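Local coordinates for sister chromatid cohesion protein (Chaetomium thermophilum, PDB 5T8V), which probably acts as a cohesin loader that associates with chromatin, this chain being the C-terminal, HEAT-repeat part of the longer protein Scc2, at residues R1363-L1375 / L1435-L1449. Numbering follows the deposited sequence.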
loop_
_atom_site.group_PDB
_atom_site.type_symbol
_atom_site.label_atom_id
_atom_site.label_comp_id
_atom_site.label_asym_id
_atom_site.label_seq_id
_atom_site.Cartn_x
_atom_site.Cartn_y
_atom_site.Cartn_z
ATOM N N ARG A 1363 43.489 10.228 45.795
ATOM C CA ARG A 1363 42.084 10.515 46.053
ATOM C C ARG A 1363 41.408 11.103 44.820
ATOM O O ARG A 1363 40.199 10.964 44.641
ATOM C CB ARG A 1363 41.939 11.480 47.231
ATOM C CG ARG A 1363 40.496 11.826 47.570
ATOM C CD ARG A 1363 40.409 12.784 48.743
ATOM N NE ARG A 1363 39.023 13.096 49.087
ATOM C CZ ARG A 1363 38.253 12.348 49.875
ATOM N NH1 ARG A 1363 38.724 11.231 50.412
ATOM N NH2 ARG A 1363 37.004 12.719 50.124
ATOM N N LEU A 1364 42.201 11.773 43.980
ATOM C CA LEU A 1364 41.676 12.403 42.772
ATOM C C LEU A 1364 40.713 11.481 42.028
ATOM O O LEU A 1364 39.610 11.888 41.644
ATOM C CB LEU A 1364 42.845 12.815 41.873
ATOM C CG LEU A 1364 42.516 13.432 40.514
ATOM C CD1 LEU A 1364 43.550 14.485 40.151
ATOM C CD2 LEU A 1364 42.461 12.365 39.434
ATOM N N ARG A 1365 41.118 10.226 41.823
ATOM C CA ARG A 1365 40.251 9.272 41.140
ATOM C C ARG A 1365 38.975 9.010 41.927
ATOM O O ARG A 1365 37.954 8.631 41.345
ATOM C CB ARG A 1365 40.999 7.963 40.903
ATOM C CG ARG A 1365 42.139 8.072 39.904
ATOM C CD ARG A 1365 42.923 6.774 39.828
ATOM N NE ARG A 1365 43.491 6.411 41.123
ATOM C CZ ARG A 1365 44.122 5.269 41.373
ATOM N NH1 ARG A 1365 44.271 4.362 40.417
ATOM N NH2 ARG A 1365 44.604 5.032 42.585
ATOM N N GLN A 1366 39.014 9.189 43.248
ATOM C CA GLN A 1366 37.813 9.000 44.054
ATOM C C GLN A 1366 36.756 10.044 43.712
ATOM O O GLN A 1366 35.576 9.713 43.547
ATOM C CB GLN A 1366 38.172 9.059 45.539
ATOM C CG GLN A 1366 37.087 8.561 46.474
ATOM C CD GLN A 1366 37.551 8.513 47.918
ATOM O OE1 GLN A 1366 38.234 9.422 48.392
ATOM N NE2 GLN A 1366 37.187 7.449 48.623
ATOM N N LEU A 1367 37.167 11.310 43.586
ATOM C CA LEU A 1367 36.219 12.381 43.302
ATOM C C LEU A 1367 35.876 12.475 41.824
ATOM O O LEU A 1367 34.803 12.980 41.478
ATOM C CB LEU A 1367 36.776 13.714 43.796
ATOM C CG LEU A 1367 37.087 13.760 45.293
ATOM C CD1 LEU A 1367 37.714 15.090 45.657
ATOM C CD2 LEU A 1367 35.830 13.512 46.121
ATOM N N THR A 1368 36.764 12.019 40.943
ATOM C CA THR A 1368 36.385 11.853 39.547
ATOM C C THR A 1368 35.329 10.762 39.414
ATOM O O THR A 1368 34.305 10.949 38.746
ATOM C CB THR A 1368 37.620 11.522 38.714
ATOM O OG1 THR A 1368 38.602 12.556 38.866
ATOM C CG2 THR A 1368 37.255 11.376 37.226
ATOM N N ALA A 1369 35.567 9.614 40.055
ATOM C CA ALA A 1369 34.549 8.573 40.150
ATOM C C ALA A 1369 33.230 9.146 40.641
ATOM O O ALA A 1369 32.176 8.931 40.031
ATOM C CB ALA A 1369 35.024 7.463 41.089
ATOM N N ALA A 1370 33.271 9.877 41.756
ATOM C CA ALA A 1370 32.072 10.534 42.261
ATOM C C ALA A 1370 31.405 11.360 41.169
ATOM O O ALA A 1370 30.234 11.153 40.839
ATOM C CB ALA A 1370 32.430 11.411 43.463
ATOM N N SER A 1371 32.160 12.288 40.575
ATOM C CA SER A 1371 31.598 13.227 39.608
ATOM C C SER A 1371 30.906 12.502 38.460
ATOM O O SER A 1371 29.725 12.742 38.181
ATOM C CB SER A 1371 32.701 14.145 39.076
ATOM O OG SER A 1371 33.308 14.886 40.121
ATOM N N MET A 1372 31.633 11.618 37.772
ATOM C CA MET A 1372 31.109 10.923 36.599
ATOM C C MET A 1372 29.672 10.463 36.806
ATOM O O MET A 1372 28.832 10.599 35.911
ATOM C CB MET A 1372 31.983 9.718 36.256
ATOM C CG MET A 1372 33.299 10.062 35.586
ATOM S SD MET A 1372 34.165 8.581 35.033
ATOM C CE MET A 1372 34.419 7.743 36.589
ATOM N N ILE A 1373 29.385 9.911 37.986
ATOM C CA ILE A 1373 28.024 9.488 38.295
ATOM C C ILE A 1373 27.058 10.653 38.118
ATOM O O ILE A 1373 26.069 10.558 37.382
ATOM C CB ILE A 1373 27.955 8.906 39.719
ATOM C CG1 ILE A 1373 28.863 7.676 39.830
ATOM C CG2 ILE A 1373 26.512 8.546 40.084
ATOM C CD1 ILE A 1373 28.982 7.110 41.235
ATOM N N LEU A 1374 27.343 11.781 38.777
ATOM C CA LEU A 1374 26.421 12.912 38.738
ATOM C C LEU A 1374 26.310 13.498 37.335
ATOM O O LEU A 1374 25.207 13.819 36.880
ATOM C CB LEU A 1374 26.862 13.987 39.729
ATOM C CG LEU A 1374 26.846 13.582 41.203
ATOM C CD1 LEU A 1374 28.251 13.320 41.677
ATOM C CD2 LEU A 1374 26.182 14.646 42.051
ATOM N N LEU A 1375 27.438 13.656 36.637
ATOM C CA LEU A 1375 27.384 14.190 35.278
ATOM C C LEU A 1375 26.557 13.291 34.368
ATOM O O LEU A 1375 25.829 13.779 33.496
ATOM C CB LEU A 1375 28.795 14.366 34.718
ATOM C CG LEU A 1375 29.601 15.539 35.280
ATOM C CD1 LEU A 1375 30.692 15.046 36.198
ATOM C CD2 LEU A 1375 30.189 16.381 34.165
ATOM N N LEU A 1435 38.096 8.171 33.996
ATOM C CA LEU A 1435 39.071 7.436 34.797
ATOM C C LEU A 1435 39.932 6.494 33.978
ATOM O O LEU A 1435 40.620 5.646 34.561
ATOM C CB LEU A 1435 38.360 6.652 35.904
ATOM C CG LEU A 1435 37.753 7.495 37.023
ATOM C CD1 LEU A 1435 37.196 6.605 38.122
ATOM C CD2 LEU A 1435 38.759 8.447 37.607
ATOM N N SER A 1436 39.914 6.613 32.653
ATOM C CA SER A 1436 40.781 5.829 31.783
ATOM C C SER A 1436 41.850 6.687 31.124
ATOM O O SER A 1436 42.536 6.218 30.211
ATOM C CB SER A 1436 39.943 5.118 30.724
ATOM O OG SER A 1436 39.244 6.049 29.916
ATOM N N GLY A 1437 42.009 7.931 31.569
ATOM C CA GLY A 1437 42.978 8.843 30.994
ATOM C C GLY A 1437 44.401 8.522 31.424
ATOM O O GLY A 1437 44.705 7.360 31.699
ATOM N N GLY A 1438 45.278 9.521 31.487
ATOM C CA GLY A 1438 44.946 10.909 31.211
ATOM C C GLY A 1438 44.326 11.602 32.411
ATOM O O GLY A 1438 43.106 11.707 32.522
ATOM N N ARG A 1439 45.178 12.074 33.322
ATOM C CA ARG A 1439 44.693 12.787 34.499
ATOM C C ARG A 1439 43.990 14.087 34.128
ATOM O O ARG A 1439 43.147 14.571 34.896
ATOM C CB ARG A 1439 45.865 13.061 35.447
ATOM C CG ARG A 1439 46.609 11.799 35.891
ATOM C CD ARG A 1439 46.209 11.361 37.292
ATOM N NE ARG A 1439 46.284 9.911 37.465
ATOM C CZ ARG A 1439 46.242 9.291 38.641
ATOM N NH1 ARG A 1439 46.138 9.989 39.764
ATOM N NH2 ARG A 1439 46.312 7.968 38.698
ATOM N N GLU A 1440 44.309 14.654 32.961
ATOM C CA GLU A 1440 43.658 15.879 32.513
ATOM C C GLU A 1440 42.141 15.735 32.542
ATOM O O GLU A 1440 41.443 16.503 33.211
ATOM C CB GLU A 1440 44.145 16.240 31.106
ATOM C CG GLU A 1440 43.448 17.451 30.486
ATOM C CD GLU A 1440 42.143 17.103 29.788
ATOM O OE1 GLU A 1440 41.931 15.914 29.466
ATOM O OE2 GLU A 1440 41.325 18.020 29.563
ATOM N N ARG A 1441 41.612 14.749 31.811
ATOM C CA ARG A 1441 40.166 14.561 31.774
ATOM C C ARG A 1441 39.619 14.190 33.146
ATOM O O ARG A 1441 38.474 14.530 33.468
ATOM C CB ARG A 1441 39.795 13.498 30.738
ATOM C CG ARG A 1441 40.225 12.085 31.093
ATOM C CD ARG A 1441 40.039 11.124 29.925
ATOM N NE ARG A 1441 38.711 11.223 29.323
ATOM C CZ ARG A 1441 38.244 10.397 28.391
ATOM N NH1 ARG A 1441 37.023 10.570 27.904
ATOM N NH2 ARG A 1441 38.990 9.391 27.951
ATOM N N MET A 1442 40.416 13.501 33.969
ATOM C CA MET A 1442 40.007 13.263 35.349
ATOM C C MET A 1442 39.725 14.578 36.062
ATOM O O MET A 1442 38.803 14.663 36.881
ATOM C CB MET A 1442 41.081 12.483 36.107
ATOM C CG MET A 1442 41.315 11.061 35.634
ATOM S SD MET A 1442 42.360 10.165 36.803
ATOM C CE MET A 1442 42.805 8.719 35.846
ATOM N N VAL A 1443 40.511 15.616 35.768
ATOM C CA VAL A 1443 40.277 16.905 36.411
ATOM C C VAL A 1443 39.155 17.673 35.716
ATOM O O VAL A 1443 38.392 18.387 36.377
ATOM C CB VAL A 1443 41.577 17.728 36.454
ATOM C CG1 VAL A 1443 41.340 19.067 37.148
ATOM C CG2 VAL A 1443 42.670 16.948 37.173
ATOM N N ARG A 1444 39.027 17.555 34.391
ATOM C CA ARG A 1444 37.932 18.232 33.704
ATOM C C ARG A 1444 36.580 17.673 34.124
ATOM O O ARG A 1444 35.570 18.379 34.044
ATOM C CB ARG A 1444 38.085 18.127 32.185
ATOM C CG ARG A 1444 36.812 18.515 31.435
ATOM C CD ARG A 1444 37.042 18.777 29.959
ATOM N NE ARG A 1444 37.576 17.612 29.258
ATOM C CZ ARG A 1444 37.495 17.424 27.944
ATOM N NH1 ARG A 1444 38.016 16.333 27.397
ATOM N NH2 ARG A 1444 36.886 18.316 27.172
ATOM N N ALA A 1445 36.533 16.412 34.555
ATOM C CA ALA A 1445 35.290 15.869 35.088
ATOM C C ALA A 1445 34.900 16.583 36.377
ATOM O O ALA A 1445 33.785 17.106 36.499
ATOM C CB ALA A 1445 35.434 14.366 35.323
ATOM N N CYS A 1446 35.816 16.622 37.347
ATOM C CA CYS A 1446 35.550 17.339 38.590
ATOM C C CYS A 1446 35.186 18.791 38.316
ATOM O O CYS A 1446 34.291 19.347 38.961
ATOM C CB CYS A 1446 36.767 17.258 39.512
ATOM S SG CYS A 1446 37.233 15.581 39.978
ATOM N N LYS A 1447 35.866 19.422 37.357
ATOM C CA LYS A 1447 35.554 20.805 37.011
ATOM C C LYS A 1447 34.129 20.927 36.484
ATOM O O LYS A 1447 33.336 21.738 36.979
ATOM C CB LYS A 1447 36.555 21.313 35.973
ATOM C CG LYS A 1447 36.404 22.783 35.616
ATOM C CD LYS A 1447 36.983 23.066 34.242
ATOM C CE LYS A 1447 36.925 24.543 33.904
ATOM N NZ LYS A 1447 37.334 24.803 32.498
ATOM N N ASP A 1448 33.790 20.127 35.469
ATOM C CA ASP A 1448 32.442 20.154 34.912
ATOM C C ASP A 1448 31.390 19.872 35.974
ATOM O O ASP A 1448 30.237 20.295 35.831
ATOM C CB ASP A 1448 32.326 19.140 33.772
ATOM C CG ASP A 1448 33.167 19.513 32.568
ATOM O OD1 ASP A 1448 33.384 20.723 32.340
ATOM O OD2 ASP A 1448 33.611 18.595 31.846
ATOM N N LEU A 1449 31.756 19.153 37.038
ATOM C CA LEU A 1449 30.812 18.920 38.124
ATOM C C LEU A 1449 30.695 20.143 39.027
ATOM O O LEU A 1449 29.593 20.494 39.461
ATOM C CB LEU A 1449 31.237 17.691 38.931
ATOM C CG LEU A 1449 30.315 17.186 40.050
ATOM C CD1 LEU A 1449 30.654 17.854 41.372
ATOM C CD2 LEU A 1449 28.837 17.382 39.714
#
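Thr1368 is the bump at the centre of this helix pair, set among Leu1435, Met1442, Ala1445 and Cys1446. The axes of 1364-1375 and 1439-1449 come within 8.6 Å and cross at 53°, and Thr1368 faces Cys1446 where their CA atoms are 5.6 Å apart. OG1 of the threonine sits beside the backbone N (chi1 -57°), which puts the methyl CG2 anti to that N; the methyl slides past Leu1435 CD2 and toward the Ala1445 methyl, while OG1 turns to the other helix. That hydroxyl lies 2.9 Å from Met1442 O and 3.0 Å from Leu1364 O in its own helix; its one proton could serve either carbonyl.

Leu1435, from the turn ahead of the second helix, is a knob in the hole formed by Arg1365, Thr1368, Ala1369 and Met1372. Its CD2 presses on Thr1368 CG2 and nears Arg1365 CB. Its CD1 meets the Ala1369 methyl, and Met1372 CE, brought round by the bend at the end of the methionine chain, lies 3.4 Å from Leu1435 CD1. At one end Leu1364 crosses Met1442 nearly at right angles, CD2 against SD, and its CD1 touches Val1443 CG2. Farther out, Arg1439 NH2 lies over a face of the poorly ordered Arg1365 guanidinium, so this like-charged approach at the exposed edge is only loosely defined.

At the other end Leu1375 lays its two methyls on the second helix, CD1 by Ala1445 O and Leu1449 CB, CD2 3.5 Å from Asp1448 CB. Ser1371 OG donates a 2.8 Å hydrogen bond to Leu1367 O, while both its OG and CB rest on Leu1449. Helix 1291-1319 backs both segments through Ile1316 and Ala1313, making this oblique helix crossing, with Leu1435 as a knob in a four-residue hole, part of the all-helical C-terminal region of the HEAT-repeat cohesin loader.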